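Local coordinates for protein indole-3-acetic acid-amido synthetase GH3.15 (Arabidopsis thaliana, PDB 6E1Q) that conjugates amino acids, chiefly glutamine, to the auxin precursor indole-3-butyric acid in an ATP-dependent reaction, and also accepts the herbicide 2,4-DB, at residues Ala285-Ser299 / Leu312-Phe325. Numbering follows the deposited sequence.
Sequences AILKRLWPKAKCIES and LEFYSGGLPLTSSF. With CFA ((2,4-dichlorophenoxy)acetic acid), chain C; CFA ((2,4-dichlorophenoxy)acetic acid), chain D.
Glu298 OE1 is gripped by two hydroxyls of the neighbouring strand, Thr322 OG1 and Ser324 OG, each at 2.8 Å. They come from opposite faces of the carboxylate plane. The syn lone pair of Glu298 OE2 takes the backbone N of Ser324 at 2.8 Å. CG lies anti to the backbone N (chi1 171°), and a bend at chi2 (76°) brings the acid to these donors. Glu298 CG also touches O1' of the chain C (2,4-dichlorophenoxy)acetic acid, 3.3 Å away. The ring of Phe325, a substrate-binding residue, carries the second ligand on one face. With an alanine here in place of Glu298, both hydroxyls and the Ser324 amide would probably lose their carboxylate acceptors, leaving the Ser324 side chain freer to turn.

Ile297 and Leu321 pair in parallel, with Ile297 N bonded to Pro320 O at 3.0 Å. Ile297 CD1 packs on Leu319 CB, 3.8 Å away. Leu287 N donates to Tyr315 O at 2.9 Å, joining helix 286-290 to the end of helix 309-316. Strand 297-298 precedes helix 309-316 and strand 321-327 follows it, a beta-alpha-beta unit. Three bonds on two oxygens probably hold the carboxylate's rotation, tying ligand-lining Glu298 to the strand that carries Phe325.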
loop_
_atom_site.group_PDB
_atom_site.type_symbol
_atom_site.label_atom_id
_atom_site.label_comp_id
_atom_site.label_asym_id
_atom_site.label_seq_id
_atom_site.Cartn_x
_atom_site.Cartn_y
_atom_site.Cartn_z
ATOM N N ALA A 285 -22.564 0.184 -4.317
ATOM C CA ALA A 285 -22.622 -1.041 -3.522
ATOM C C ALA A 285 -22.345 -2.310 -4.335
ATOM O O ALA A 285 -22.606 -3.417 -3.844
ATOM C CB ALA A 285 -23.983 -1.172 -2.815
ATOM N N ILE A 286 -21.814 -2.191 -5.560
ATOM C CA ILE A 286 -21.568 -3.370 -6.399
ATOM C C ILE A 286 -20.723 -4.422 -5.674
ATOM O O ILE A 286 -20.917 -5.627 -5.875
ATOM C CB ILE A 286 -20.906 -2.945 -7.727
ATOM C CG1 ILE A 286 -20.842 -4.129 -8.707
ATOM C CG2 ILE A 286 -19.515 -2.390 -7.475
ATOM C CD1 ILE A 286 -22.228 -4.693 -9.084
ATOM N N LEU A 287 -19.775 -3.999 -4.822
ATOM C CA LEU A 287 -18.912 -4.994 -4.179
ATOM C C LEU A 287 -19.702 -5.864 -3.217
ATOM O O LEU A 287 -19.532 -7.089 -3.198
ATOM C CB LEU A 287 -17.749 -4.330 -3.453
ATOM C CG LEU A 287 -16.695 -3.728 -4.382
ATOM C CD1 LEU A 287 -15.540 -3.138 -3.541
ATOM C CD2 LEU A 287 -16.195 -4.785 -5.382
ATOM N N LYS A 288 -20.583 -5.253 -2.420
ATOM C CA LYS A 288 -21.437 -6.048 -1.550
ATOM C C LYS A 288 -22.445 -6.850 -2.353
ATOM O O LYS A 288 -22.787 -7.975 -1.978
ATOM C CB LYS A 288 -22.175 -5.166 -0.543
ATOM C CG LYS A 288 -22.577 -5.941 0.710
ATOM C CD LYS A 288 -23.957 -5.565 1.191
ATOM C CE LYS A 288 -24.068 -5.776 2.701
ATOM N NZ LYS A 288 -23.461 -7.070 3.151
ATOM N N ARG A 289 -22.968 -6.277 -3.436
ATOM C CA ARG A 289 -23.977 -7.007 -4.194
ATOM C C ARG A 289 -23.373 -8.222 -4.887
ATOM O O ARG A 289 -24.022 -9.265 -4.985
ATOM C CB ARG A 289 -24.664 -6.070 -5.190
ATOM C CG ARG A 289 -25.421 -4.981 -4.460
ATOM C CD ARG A 289 -26.325 -4.182 -5.349
ATOM N NE ARG A 289 -25.608 -3.170 -6.114
ATOM C CZ ARG A 289 -25.407 -3.239 -7.428
ATOM N NH1 ARG A 289 -25.857 -4.288 -8.117
ATOM N NH2 ARG A 289 -24.762 -2.260 -8.054
ATOM N N LEU A 290 -22.122 -8.116 -5.345
ATOM C CA LEU A 290 -21.469 -9.258 -5.972
ATOM C C LEU A 290 -20.994 -10.278 -4.939
ATOM O O LEU A 290 -21.046 -11.490 -5.188
ATOM C CB LEU A 290 -20.298 -8.778 -6.824
ATOM C CG LEU A 290 -20.705 -8.028 -8.097
ATOM C CD1 LEU A 290 -19.488 -7.699 -8.926
ATOM C CD2 LEU A 290 -21.679 -8.862 -8.928
ATOM N N TRP A 291 -20.542 -9.815 -3.769
ATOM C CA TRP A 291 -20.083 -10.695 -2.700
ATOM C C TRP A 291 -20.902 -10.392 -1.445
ATOM O O TRP A 291 -20.408 -9.771 -0.493
ATOM C CB TRP A 291 -18.570 -10.557 -2.522
ATOM C CG TRP A 291 -17.861 -11.117 -3.729
ATOM C CD1 TRP A 291 -17.687 -12.451 -4.026
ATOM C CD2 TRP A 291 -17.298 -10.389 -4.831
ATOM N NE1 TRP A 291 -17.044 -12.587 -5.227
ATOM C CE2 TRP A 291 -16.794 -11.342 -5.746
ATOM C CE3 TRP A 291 -17.169 -9.027 -5.138
ATOM C CZ2 TRP A 291 -16.158 -10.974 -6.943
ATOM C CZ3 TRP A 291 -16.541 -8.663 -6.325
ATOM C CH2 TRP A 291 -16.047 -9.632 -7.219
ATOM N N PRO A 292 -22.167 -10.832 -1.412
ATOM C CA PRO A 292 -23.077 -10.436 -0.321
ATOM C C PRO A 292 -22.768 -11.081 1.020
ATOM O O PRO A 292 -23.300 -10.624 2.043
ATOM C CB PRO A 292 -24.452 -10.871 -0.843
ATOM C CG PRO A 292 -24.143 -12.033 -1.737
ATOM C CD PRO A 292 -22.849 -11.655 -2.428
ATOM N N LYS A 293 -21.922 -12.105 1.064
ATOM C CA LYS A 293 -21.479 -12.651 2.337
ATOM C C LYS A 293 -20.136 -12.089 2.798
ATOM O O LYS A 293 -19.644 -12.491 3.859
ATOM C CB LYS A 293 -21.425 -14.174 2.257
ATOM C CG LYS A 293 -22.812 -14.781 2.114
ATOM C CD LYS A 293 -22.754 -16.254 1.764
ATOM C CE LYS A 293 -24.070 -16.955 2.071
ATOM N NZ LYS A 293 -23.810 -18.359 2.487
ATOM N N ALA A 294 -19.536 -11.164 2.051
ATOM C CA ALA A 294 -18.283 -10.579 2.514
ATOM C C ALA A 294 -18.542 -9.730 3.752
ATOM O O ALA A 294 -19.582 -9.076 3.875
ATOM C CB ALA A 294 -17.617 -9.731 1.419
ATOM N N LYS A 295 -17.583 -9.744 4.672
ATOM C CA LYS A 295 -17.719 -9.048 5.941
ATOM C C LYS A 295 -16.822 -7.821 6.054
ATOM O O LYS A 295 -17.047 -6.994 6.939
ATOM C CB LYS A 295 -17.416 -10.008 7.102
ATOM C CG LYS A 295 -18.349 -11.215 7.152
ATOM C CD LYS A 295 -19.797 -10.759 7.223
ATOM C CE LYS A 295 -20.758 -11.938 7.192
ATOM N NZ LYS A 295 -22.150 -11.462 6.938
ATOM N N CYS A 296 -15.829 -7.671 5.188
ATOM C CA CYS A 296 -14.993 -6.481 5.223
ATOM C C CYS A 296 -14.175 -6.441 3.941
ATOM O O CYS A 296 -14.083 -7.422 3.202
ATOM C CB CYS A 296 -14.075 -6.466 6.454
ATOM S SG CYS A 296 -12.802 -7.720 6.390
ATOM N N ILE A 297 -13.595 -5.275 3.690
ATOM C CA ILE A 297 -12.741 -5.028 2.545
ATOM C C ILE A 297 -11.409 -4.570 3.102
ATOM O O ILE A 297 -11.320 -3.479 3.673
ATOM C CB ILE A 297 -13.328 -3.977 1.605
ATOM C CG1 ILE A 297 -14.632 -4.487 0.998
ATOM C CG2 ILE A 297 -12.272 -3.584 0.551
ATOM C CD1 ILE A 297 -15.469 -3.394 0.393
ATOM N N GLU A 298 -10.377 -5.390 2.916
ATOM C CA GLU A 298 -9.081 -5.210 3.554
ATOM C C GLU A 298 -8.095 -4.681 2.524
ATOM O O GLU A 298 -7.882 -5.317 1.483
ATOM C CB GLU A 298 -8.592 -6.537 4.150
ATOM C CG GLU A 298 -7.144 -6.496 4.642
ATOM C CD GLU A 298 -6.984 -5.764 5.980
ATOM O OE1 GLU A 298 -7.875 -5.882 6.844
ATOM O OE2 GLU A 298 -5.972 -5.053 6.158
ATOM N N SER A 299 -7.503 -3.515 2.805
ATOM C CA SER A 299 -6.455 -2.943 1.958
ATOM C C SER A 299 -5.836 -1.756 2.677
ATOM O O SER A 299 -6.369 -1.261 3.672
ATOM C CB SER A 299 -7.003 -2.481 0.603
ATOM O OG SER A 299 -7.825 -1.324 0.783
ATOM N N LEU A 312 -14.282 4.215 -2.798
ATOM C CA LEU A 312 -14.370 2.808 -2.427
ATOM C C LEU A 312 -15.583 2.561 -1.537
ATOM O O LEU A 312 -16.251 1.526 -1.661
ATOM C CB LEU A 312 -13.076 2.363 -1.743
ATOM C CG LEU A 312 -12.955 0.912 -1.287
ATOM C CD1 LEU A 312 -13.231 -0.034 -2.459
ATOM C CD2 LEU A 312 -11.577 0.640 -0.672
ATOM N N GLU A 313 -15.911 3.517 -0.659
ATOM C CA GLU A 313 -17.109 3.356 0.161
ATOM C C GLU A 313 -18.362 3.362 -0.707
ATOM O O GLU A 313 -19.321 2.641 -0.426
ATOM C CB GLU A 313 -17.184 4.456 1.226
ATOM C CG GLU A 313 -16.097 4.323 2.304
ATOM C CD GLU A 313 -16.223 5.339 3.442
ATOM O OE1 GLU A 313 -16.840 6.405 3.238
ATOM O OE2 GLU A 313 -15.675 5.076 4.541
ATOM N N PHE A 314 -18.372 4.179 -1.759
ATOM C CA PHE A 314 -19.487 4.172 -2.701
ATOM C C PHE A 314 -19.704 2.778 -3.290
ATOM O O PHE A 314 -20.841 2.295 -3.383
ATOM C CB PHE A 314 -19.220 5.194 -3.806
ATOM C CG PHE A 314 -20.197 5.134 -4.948
ATOM C CD1 PHE A 314 -21.472 5.643 -4.811
ATOM C CD2 PHE A 314 -19.838 4.556 -6.159
ATOM C CE1 PHE A 314 -22.374 5.596 -5.869
ATOM C CE2 PHE A 314 -20.724 4.509 -7.201
ATOM C CZ PHE A 314 -22.003 5.040 -7.053
ATOM N N TYR A 315 -18.625 2.113 -3.694
ATOM C CA TYR A 315 -18.736 0.757 -4.227
ATOM C C TYR A 315 -18.956 -0.302 -3.151
ATOM O O TYR A 315 -19.307 -1.432 -3.492
ATOM C CB TYR A 315 -17.474 0.406 -5.019
ATOM C CG TYR A 315 -17.342 1.178 -6.307
ATOM C CD1 TYR A 315 -18.368 1.186 -7.244
ATOM C CD2 TYR A 315 -16.206 1.932 -6.572
ATOM C CE1 TYR A 315 -18.247 1.912 -8.433
ATOM C CE2 TYR A 315 -16.080 2.650 -7.751
ATOM C CZ TYR A 315 -17.098 2.646 -8.667
ATOM O OH TYR A 315 -16.961 3.368 -9.833
ATOM N N SER A 316 -18.770 0.034 -1.870
ATOM C CA SER A 316 -18.700 -0.968 -0.815
ATOM C C SER A 316 -20.061 -1.379 -0.282
ATOM O O SER A 316 -20.176 -2.466 0.295
ATOM C CB SER A 316 -17.868 -0.451 0.358
ATOM O OG SER A 316 -18.686 0.331 1.228
ATOM N N GLY A 317 -21.073 -0.529 -0.418
ATOM C CA GLY A 317 -22.371 -0.855 0.148
ATOM C C GLY A 317 -22.352 -1.066 1.644
ATOM O O GLY A 317 -23.115 -1.891 2.164
ATOM N N GLY A 318 -21.484 -0.349 2.352
ATOM C CA GLY A 318 -21.440 -0.452 3.797
ATOM C C GLY A 318 -20.509 -1.513 4.349
ATOM O O GLY A 318 -20.347 -1.589 5.574
ATOM N N LEU A 319 -19.914 -2.357 3.511
ATOM C CA LEU A 319 -18.863 -3.229 4.026
ATOM C C LEU A 319 -17.771 -2.361 4.645
ATOM O O LEU A 319 -17.331 -1.388 4.015
ATOM C CB LEU A 319 -18.266 -4.099 2.935
ATOM C CG LEU A 319 -19.241 -5.098 2.322
ATOM C CD1 LEU A 319 -18.564 -5.856 1.201
ATOM C CD2 LEU A 319 -19.719 -6.024 3.410
ATOM N N PRO A 320 -17.340 -2.638 5.874
ATOM C CA PRO A 320 -16.320 -1.783 6.482
ATOM C C PRO A 320 -14.991 -1.944 5.761
ATOM O O PRO A 320 -14.587 -3.050 5.393
ATOM C CB PRO A 320 -16.260 -2.270 7.937
ATOM C CG PRO A 320 -16.823 -3.640 7.916
ATOM C CD PRO A 320 -17.819 -3.688 6.796
ATOM N N LEU A 321 -14.341 -0.816 5.501
ATOM C CA LEU A 321 -12.990 -0.841 4.958
ATOM C C LEU A 321 -12.026 -1.013 6.116
ATOM O O LEU A 321 -12.003 -0.183 7.036
ATOM C CB LEU A 321 -12.684 0.441 4.190
ATOM C CG LEU A 321 -13.760 0.945 3.230
ATOM C CD1 LEU A 321 -13.258 2.195 2.540
ATOM C CD2 LEU A 321 -14.130 -0.134 2.213
ATOM N N THR A 322 -11.254 -2.092 6.098
ATOM C CA THR A 322 -10.316 -2.348 7.180
ATOM C C THR A 322 -8.883 -2.258 6.674
ATOM O O THR A 322 -8.592 -2.552 5.514
ATOM C CB THR A 322 -10.563 -3.718 7.832
ATOM O OG1 THR A 322 -10.420 -4.761 6.855
ATOM C CG2 THR A 322 -11.963 -3.774 8.420
ATOM N N SER A 323 -7.989 -1.826 7.559
ATOM C CA SER A 323 -6.553 -1.806 7.298
ATOM C C SER A 323 -5.911 -2.373 8.562
ATOM O O SER A 323 -5.791 -1.684 9.582
ATOM C CB SER A 323 -6.058 -0.398 6.964
ATOM O OG SER A 323 -4.652 -0.385 6.750
ATOM N N SER A 324 -5.511 -3.634 8.490
ATOM C CA SER A 324 -5.115 -4.381 9.675
ATOM C C SER A 324 -3.618 -4.369 9.941
ATOM O O SER A 324 -3.211 -4.659 11.071
ATOM C CB SER A 324 -5.562 -5.838 9.542
ATOM O OG SER A 324 -6.966 -5.910 9.519
ATOM N N PHE A 325 -2.795 -4.085 8.933
ATOM C CA PHE A 325 -1.373 -4.386 9.007
ATOM C C PHE A 325 -0.532 -3.191 8.606
ATOM O O PHE A 325 -0.828 -2.516 7.616
ATOM C CB PHE A 325 -1.001 -5.562 8.104
ATOM C CG PHE A 325 -1.953 -6.728 8.185
ATOM C CD1 PHE A 325 -1.821 -7.677 9.191
ATOM C CD2 PHE A 325 -2.950 -6.897 7.232
ATOM C CE1 PHE A 325 -2.680 -8.764 9.263
ATOM C CE2 PHE A 325 -3.813 -7.982 7.297
ATOM C CZ PHE A 325 -3.676 -8.917 8.314
HETATM C C1 CFA C . -6.506 -10.175 3.084
HETATM C C2 CFA C . -5.311 -9.704 3.910
HETATM C "C1'" CFA C . -4.204 -8.456 2.204
HETATM C "C2'" CFA C . -3.748 -7.255 1.677
HETATM C "C3'" CFA C . -3.126 -7.244 0.454
HETATM C "C4'" CFA C . -2.962 -8.416 -0.238
HETATM C "C5'" CFA C . -3.400 -9.616 0.268
HETATM CL CL3 CFA C . -3.935 -5.695 2.524
HETATM C "C6'" CFA C . -4.018 -9.631 1.494
HETATM O O1 CFA C . -6.794 -11.398 3.034
HETATM O O2 CFA C . -7.179 -9.339 2.439
HETATM O "O1'" CFA C . -4.839 -8.469 3.451
HETATM CL CL4 CFA C . -2.164 -8.364 -1.810
HETATM C C1 CFA D . 1.955 -6.667 5.225
HETATM C C2 CFA D . 0.911 -7.509 4.484
HETATM C "C1'" CFA D . -0.149 -9.646 4.716
HETATM C "C2'" CFA D . -0.205 -10.267 3.472
HETATM C "C3'" CFA D . -1.261 -11.119 3.173
HETATM C "C4'" CFA D . -2.254 -11.355 4.112
HETATM C "C5'" CFA D . -2.192 -10.741 5.350
HETATM CL CL3 CFA D . 1.070 -9.978 2.251
HETATM C "C6'" CFA D . -1.141 -9.894 5.650
HETATM O O1 CFA D . 2.086 -6.810 6.465
HETATM O O2 CFA D . 2.683 -5.830 4.622
HETATM O "O1'" CFA D . 0.907 -8.787 5.060
HETATM CL CL4 CFA D . -3.620 -12.450 3.748
#